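Local coordinates for lipoprotein (Burkholderia cenocepacia, PDB 4QHQ) that binds methionine and probably serves as the substrate-binding lipoprotein of an ABC transporter for that amino acid, at residues A[28-33]-A[214-219]. Residues are numbered along the deposited sequence; the frame is centred on the assembly and turned at random.
Sequences LNVKVI and KKLVKA
Leu-28 and Leu-216 mark the closest backbone approach, CA to CA 7.6 Å, where the lead-in to strand 30-35 meets helix 211-220; that spacing leaves the joining to side chains, and all the cross-contacts involve at least one side-chain carbon. Leu-28 does most of it. Its CG is anti to the carbonyl carbon (chi1 -59°) and CD1 extends anti to CA (chi2 -177°), which carries this methyl to the helix backbone, in van der Waals contact 3.6 Å from Leu-216 N and 3.9 Å from Lys-215 CB. Its other branch, CD2, comes within 4.2 Å of Lys-215 CE, so the leucine's forked end crosses the lysine stem at a slant. That lysine chain bends at chi3 and chi4, and its NZ forms a salt bridge with Glu-26 of helix 10-26; one residue thus offers carbon to Leu-28 and charge to the neighbouring helix. Deeper in, Val-30 and Leu-216 cross at about a right angle, methyl to methyl, CG2 to CD1 3.7 Å; both residues are buried. Val-30 and Ala-219 also touch Ala-22, which places helix 10-26 against the same junction. The contact seats helix 211-220 at the beginning of strand 30-35, an edge strand of the six-stranded mixed sheet, in one lobe of the two-lobed alpha/beta fold of periplasmic-binding-protein relatives.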
loop_
_atom_site.group_PDB
_atom_site.type_symbol
_atom_site.label_atom_id
_atom_site.label_comp_id
_atom_site.label_asym_id
_atom_site.label_seq_id
_atom_site.Cartn_x
_atom_site.Cartn_y
_atom_site.Cartn_z
ATOM N N LEU A 28 -2.863 -26.738 -3.082
ATOM C CA LEU A 28 -1.858 -26.133 -2.215
ATOM C C LEU A 28 -2.361 -25.957 -0.792
ATOM O O LEU A 28 -3.522 -25.605 -0.575
ATOM C CB LEU A 28 -1.456 -24.754 -2.735
ATOM C CG LEU A 28 -0.868 -24.653 -4.139
ATOM C CD1 LEU A 28 -0.477 -23.201 -4.424
ATOM C CD2 LEU A 28 0.315 -25.597 -4.293
ATOM N N ASN A 29 -1.469 -26.178 0.169
ATOM C CA ASN A 29 -1.749 -25.917 1.577
ATOM C C ASN A 29 -1.145 -24.579 1.985
ATOM O O ASN A 29 0.041 -24.495 2.303
ATOM C CB ASN A 29 -1.204 -27.060 2.452
ATOM C CG ASN A 29 -1.675 -26.972 3.897
ATOM O OD1 ASN A 29 -2.432 -26.067 4.261
ATOM N ND2 ASN A 29 -1.235 -27.911 4.727
ATOM N N VAL A 30 -1.968 -23.535 1.968
ATOM C CA VAL A 30 -1.497 -22.189 2.261
ATOM C C VAL A 30 -1.794 -21.801 3.701
ATOM O O VAL A 30 -2.916 -21.978 4.184
ATOM C CB VAL A 30 -2.157 -21.160 1.321
ATOM C CG1 VAL A 30 -1.867 -19.725 1.773
ATOM C CG2 VAL A 30 -1.702 -21.376 -0.116
ATOM N N LYS A 31 -0.781 -21.287 4.392
ATOM C CA LYS A 31 -0.991 -20.726 5.717
ATOM C C LYS A 31 -0.775 -19.222 5.645
ATOM O O LYS A 31 0.210 -18.745 5.075
ATOM C CB LYS A 31 -0.062 -21.365 6.746
ATOM C CG LYS A 31 -0.290 -22.859 6.915
ATOM C CD LYS A 31 -1.713 -23.184 7.374
ATOM C CE LYS A 31 -1.937 -24.693 7.474
ATOM N NZ LYS A 31 -3.301 -25.025 7.986
ATOM N N VAL A 32 -1.721 -18.467 6.189
ATOM C CA VAL A 32 -1.652 -17.017 6.122
ATOM C C VAL A 32 -1.095 -16.479 7.425
ATOM O O VAL A 32 -1.705 -16.626 8.486
ATOM C CB VAL A 32 -3.035 -16.419 5.836
ATOM C CG1 VAL A 32 -2.953 -14.907 5.718
ATOM C CG2 VAL A 32 -3.599 -17.010 4.562
ATOM N N ILE A 33 0.086 -15.877 7.334
ATOM C CA ILE A 33 0.778 -15.330 8.493
ATOM C C ILE A 33 0.587 -13.820 8.490
ATOM O O ILE A 33 1.028 -13.147 7.571
ATOM C CB ILE A 33 2.285 -15.618 8.436
ATOM C CG1 ILE A 33 2.534 -17.117 8.230
ATOM C CG2 ILE A 33 2.976 -15.156 9.721
ATOM C CD1 ILE A 33 1.791 -17.991 9.207
ATOM N N LYS A 214 3.572 -20.330 -9.618
ATOM C CA LYS A 214 2.542 -20.071 -10.615
ATOM C C LYS A 214 1.179 -20.526 -10.103
ATOM O O LYS A 214 0.168 -19.874 -10.353
ATOM C CB LYS A 214 2.870 -20.787 -11.927
ATOM N N LYS A 215 1.156 -21.638 -9.371
ATOM C CA LYS A 215 -0.096 -22.147 -8.826
ATOM C C LYS A 215 -0.680 -21.180 -7.784
ATOM O O LYS A 215 -1.888 -20.916 -7.785
ATOM C CB LYS A 215 0.089 -23.557 -8.258
ATOM C CG LYS A 215 0.516 -24.564 -9.320
ATOM C CD LYS A 215 0.788 -25.934 -8.740
ATOM C CE LYS A 215 -0.486 -26.581 -8.246
ATOM N NZ LYS A 215 -1.481 -26.796 -9.334
ATOM N N LEU A 216 0.175 -20.647 -6.911
ATOM C CA LEU A 216 -0.261 -19.679 -5.913
ATOM C C LEU A 216 -0.816 -18.420 -6.569
ATOM O O LEU A 216 -1.865 -17.917 -6.166
ATOM C CB LEU A 216 0.901 -19.317 -4.987
ATOM C CG LEU A 216 0.552 -18.454 -3.768
ATOM C CD1 LEU A 216 -0.442 -19.163 -2.849
ATOM C CD2 LEU A 216 1.804 -18.037 -3.009
ATOM N N VAL A 217 -0.105 -17.915 -7.573
ATOM C CA VAL A 217 -0.527 -16.708 -8.277
ATOM C C VAL A 217 -1.857 -16.967 -8.982
ATOM O O VAL A 217 -2.722 -16.100 -9.011
ATOM C CB VAL A 217 0.564 -16.211 -9.248
ATOM C CG1 VAL A 217 0.041 -15.079 -10.132
ATOM C CG2 VAL A 217 1.789 -15.759 -8.467
ATOM N N LYS A 218 -2.030 -18.178 -9.507
ATOM C CA LYS A 218 -3.283 -18.571 -10.165
ATOM C C LYS A 218 -4.451 -18.548 -9.176
ATOM O O LYS A 218 -5.555 -18.081 -9.498
ATOM C CB LYS A 218 -3.160 -19.960 -10.806
ATOM N N ALA A 219 -4.191 -19.035 -7.967
ATOM C CA ALA A 219 -5.184 -19.011 -6.891
ATOM C C ALA A 219 -5.592 -17.594 -6.520
ATOM O O ALA A 219 -6.763 -17.343 -6.256
ATOM C CB ALA A 219 -4.662 -19.738 -5.658
#